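Local structure of defensin (Pachyrhizus erosus, 3PSM) at residues A[5-10]-A[39-44]. The protein probably defends the plant against fungi as a dimeric, disulfide-rich defensin of the gamma-thionin family. Residues are numbered along the deposited sequence; the frame is centred on the assembly and turned at random.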
ATOM      1  N   ASN A   5      10.115   7.296 -10.605  1.00 12.43           N
ATOM      2  CA  ASN A   5      10.664   6.471 -11.676  1.00 12.28           C
ATOM      3  C   ASN A   5      10.074   5.090 -11.611  1.00 10.74           C
ATOM      4  O   ASN A   5       9.444   4.694 -10.601  1.00 11.36           O
ATOM      5  CB  ASN A   5      12.179   6.411 -11.585  1.00 14.41           C
ATOM      6  CG  ASN A   5      12.731   7.743 -12.096  1.00 18.43           C
ATOM      7  OD1 ASN A   5      12.875   7.932 -13.299  1.00 20.53           O
ATOM      8  ND2 ASN A   5      12.966   8.749 -11.281  1.00 21.19           N
ATOM      9  N   LEU A   6      10.218   4.337 -12.693  1.00 11.35           N
ATOM     10  CA  LEU A   6       9.682   2.977 -12.725  1.00 10.99           C
ATOM     11  C   LEU A   6      10.241   2.136 -11.598  1.00 10.48           C
ATOM     12  O   LEU A   6      11.414   2.210 -11.229  1.00 12.51           O
ATOM     13  CB  LEU A   6      10.025   2.296 -14.067  1.00 12.15           C
ATOM     14  CG  LEU A   6       9.200   2.798 -15.224  1.00 13.46           C
ATOM     15  CD1 LEU A   6       9.821   2.230 -16.519  1.00 17.02           C
ATOM     16  CD2 LEU A   6       7.736   2.400 -15.154  1.00 13.90           C
ATOM     17  N   ALA A   7       9.406   1.264 -11.054  1.00 10.46           N
ATOM     18  CA  ALA A   7       9.861   0.215 -10.165  1.00 11.00           C
ATOM     19  C   ALA A   7      10.948  -0.594 -10.859  1.00 11.41           C
ATOM     20  O   ALA A   7      10.891  -0.777 -12.093  1.00 14.10           O
ATOM     21  CB  ALA A   7       8.686  -0.642  -9.753  1.00 11.24           C
ATOM     22  N   ASP A   8      11.832  -1.160 -10.099  1.00 14.23           N
ATOM     23  CA  ASP A   8      12.874  -1.967 -10.663  1.00 14.08           C
ATOM     24  C   ASP A   8      12.423  -3.380 -11.032  1.00 12.52           C
ATOM     25  O   ASP A   8      12.818  -3.882 -12.084  1.00 15.16           O
ATOM     26  CB  ASP A   8      14.068  -2.035  -9.655  1.00 18.16           C
ATOM     27  CG  ASP A   8      14.963  -0.802  -9.645  1.00 24.92           C
ATOM     28  OD1 ASP A   8      14.918   0.040 -10.569  1.00 26.44           O
ATOM     29  OD2 ASP A   8      15.760  -0.681  -8.680  1.00 38.70           O
ATOM     30  N   THR A   9      11.618  -4.029 -10.196  1.00 11.90           N
ATOM     31  CA  THR A   9      11.347  -5.464 -10.317  1.00 13.25           C
ATOM     32  C   THR A   9       9.888  -5.803 -10.148  1.00 12.47           C
ATOM     33  O   THR A   9       9.546  -6.924  -9.905  1.00 17.82           O
ATOM     34  CB  THR A   9      12.210  -6.252  -9.291  1.00 15.34           C
ATOM     35  OG1 THR A   9      11.948  -5.702  -7.986  1.00 19.05           O
ATOM     36  CG2 THR A   9      13.687  -6.081  -9.622  1.00 15.49           C
ATOM     37  N   PHE A  10       8.995  -4.855 -10.299  1.00 11.24           N
ATOM     38  CA  PHE A  10       7.553  -5.156 -10.268  1.00 10.42           C
ATOM     39  C   PHE A  10       7.204  -6.056 -11.447  1.00 10.94           C
ATOM     40  O   PHE A  10       7.578  -5.740 -12.575  1.00 12.89           O
ATOM     41  CB  PHE A  10       6.792  -3.847 -10.284  1.00 10.42           C
ATOM     42  CG  PHE A  10       5.267  -4.011 -10.210  1.00  9.62           C
ATOM     43  CD1 PHE A  10       4.603  -3.968  -8.986  1.00 10.81           C
ATOM     44  CD2 PHE A  10       4.510  -4.191 -11.336  1.00 10.25           C
ATOM     45  CE1 PHE A  10       3.239  -4.071  -8.918  1.00 11.41           C
ATOM     46  CE2 PHE A  10       3.107  -4.292 -11.252  1.00 10.94           C
ATOM     47  CZ  PHE A  10       2.490  -4.230 -10.044  1.00 11.57           C
ATOM     48  N   PHE A  39       0.099   1.624 -17.394  1.00 11.86           N
ATOM     49  CA  PHE A  39      -0.040   0.308 -16.762  1.00 11.22           C
ATOM     50  C   PHE A  39       1.282  -0.227 -16.277  1.00 10.63           C
ATOM     51  O   PHE A  39       1.509  -1.452 -16.258  1.00 11.02           O
ATOM     52  CB  PHE A  39      -0.749  -0.699 -17.652  1.00 13.50           C
ATOM     53  CG  PHE A  39      -2.202  -0.348 -17.907  1.00 13.84           C
ATOM     54  CD1 PHE A  39      -2.528   0.526 -18.943  1.00 17.14           C
ATOM     55  CD2 PHE A  39      -3.178  -0.904 -17.115  1.00 15.86           C
ATOM     56  CE1 PHE A  39      -3.890   0.785 -19.162  1.00 20.49           C
ATOM     57  CE2 PHE A  39      -4.520  -0.645 -17.361  1.00 19.58           C
ATOM     58  CZ  PHE A  39      -4.857   0.202 -18.380  1.00 22.00           C
ATOM     59  N   ARG A  40       2.129   0.639 -15.750  1.00  9.75           N
ATOM     60  CA  ARG A  40       3.353   0.243 -15.059  1.00  9.91           C
ATOM     61  C   ARG A  40       3.369   0.885 -13.667  1.00  9.43           C
ATOM     62  O   ARG A  40       2.669   1.855 -13.383  1.00  9.62           O
ATOM     63  CB  ARG A  40       4.590   0.692 -15.832  1.00 11.81           C
ATOM     64  CG  ARG A  40       4.697  -0.066 -17.164  1.00 13.62           C
ATOM     65  CD  ARG A  40       6.011   0.219 -17.871  1.00 14.53           C
ATOM     66  NE  ARG A  40       6.005   1.613 -18.269  1.00 14.49           N
ATOM     67  CZ  ARG A  40       6.863   2.175 -19.098  1.00 14.94           C
ATOM     68  NH1 ARG A  40       7.822   1.437 -19.613  1.00 17.21           N
ATOM     69  NH2 ARG A  40       6.730   3.489 -19.362  1.00 17.48           N
ATOM     70  N   CYS A  41       4.167   0.262 -12.799  1.00  8.63           N
ATOM     71  CA  CYS A  41       4.331   0.682 -11.421  1.00  8.35           C
ATOM     72  C   CYS A  41       5.485   1.658 -11.300  1.00  8.66           C
ATOM     73  O   CYS A  41       6.611   1.367 -11.726  1.00  9.45           O
ATOM     74  CB  CYS A  41       4.617  -0.562 -10.566  1.00  8.64           C
ATOM     75  SG  CYS A  41       5.044  -0.236  -8.836  1.00  8.36           S
ATOM     76  N   TRP A  42       5.198   2.831 -10.753  1.00  8.55           N
ATOM     77  CA  TRP A  42       6.146   3.906 -10.544  1.00  9.04           C
ATOM     78  C   TRP A  42       6.275   4.167  -9.047  1.00  8.92           C
ATOM     79  O   TRP A  42       5.299   4.334  -8.339  1.00  9.60           O
ATOM     80  CB  TRP A  42       5.649   5.198 -11.222  1.00 10.14           C
ATOM     81  CG  TRP A  42       5.648   5.113 -12.736  1.00 10.19           C
ATOM     82  CD1 TRP A  42       4.776   4.405 -13.523  1.00 11.09           C
ATOM     83  CD2 TRP A  42       6.550   5.790 -13.618  1.00 11.07           C
ATOM     84  NE1 TRP A  42       5.137   4.613 -14.842  1.00 12.29           N
ATOM     85  CE2 TRP A  42       6.197   5.435 -14.938  1.00 12.29           C
ATOM     86  CE3 TRP A  42       7.648   6.640 -13.430  1.00 11.82           C
ATOM     87  CZ2 TRP A  42       6.890   5.895 -16.036  1.00 14.20           C
ATOM     88  CZ3 TRP A  42       8.314   7.110 -14.566  1.00 13.63           C
ATOM     89  CH2 TRP A  42       7.911   6.739 -15.833  1.00 14.58           C
ATOM     90  N   CYS A  43       7.537   4.199  -8.586  1.00  9.09           N
ATOM     91  CA  CYS A  43       7.836   4.477  -7.228  1.00  9.21           C
ATOM     92  C   CYS A  43       8.319   5.925  -7.076  1.00 10.63           C
ATOM     93  O   CYS A  43       9.063   6.454  -7.920  1.00 12.04           O
ATOM     94  CB  CYS A  43       8.957   3.582  -6.665  1.00 10.19           C
ATOM     95  SG  CYS A  43       8.695   1.804  -6.775  1.00  9.89           S
ATOM     96  N   THR A  44       7.962   6.530  -5.977  1.00 10.57           N
ATOM     97  CA  THR A  44       8.479   7.835  -5.539  1.00 12.62           C
ATOM     98  C   THR A  44       9.510   7.635  -4.450  1.00 12.64           C
ATOM     99  O   THR A  44       9.301   6.862  -3.529  1.00 12.11           O
ATOM    100  CB  THR A  44       7.330   8.722  -5.039  1.00 14.07           C
ATOM    101  OG1 THR A  44       6.424   8.932  -6.136  1.00 16.07           O
ATOM    102  CG2 THR A  44       7.800  10.083  -4.588  1.00 17.13           C
TER
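Leu6 lays its CD2 methyl over one face of the Trp42 indole, 3.6 Å from the centroid of the five-membered ring and displaced toward the CE2–NE1 bond, in a CH-pi contact. CD2 also touches Arg40 CB and NE, each at 3.6 Å, while CD1, anti to CA (chi2 170°), lies over the guanidinium near NH1. The isobutyl group thus sits in the corner made by the indole and the Arg40 side chain. Asp38 OD1 holds both groups, salt-bridged to Arg40 NE and hydrogen-bonded to Trp42 NE1.

The backbones pair as antiparallel strands. Leu6 and Trp42 form a non-hydrogen-bonded pair whose CB atoms diverge, although the far end of Leu6 meets the indole. Asn5 and Cys43 form a hydrogen-bonded pair, Cys43 N to Asn5 O measuring 2.8 Å, and past the strand end Ala7 N gives a nearly straight bond (176°) to Cys41 O at 2.9 Å. That last bond brings Ala7 CB up to two sulfurs, 3.8 Å from Cys41 SG and 3.9 Å from Cys43 SG. Where the chain turns back, Phe10, its CG anti to the backbone N (chi1 -178°), presents a ring face to Cys41 CB, 3.7 Å from the ring centroid; Cys41 SG lies obliquely to the same ring.

Cys41 and Cys43 are disulfide-bonded to Cys20 and Cys24 of helix 17-27, respectively, the paired bridges of the cysteine-stabilised alpha-beta fold. Ala7 and Phe10 pack apolar surface against sulfur and CB at the sheet-helix junction, whereas the Leu6 cluster combines apolar contact with an indole N-H and a cationic group that share one carboxylate, which would partly offset the arginine charge.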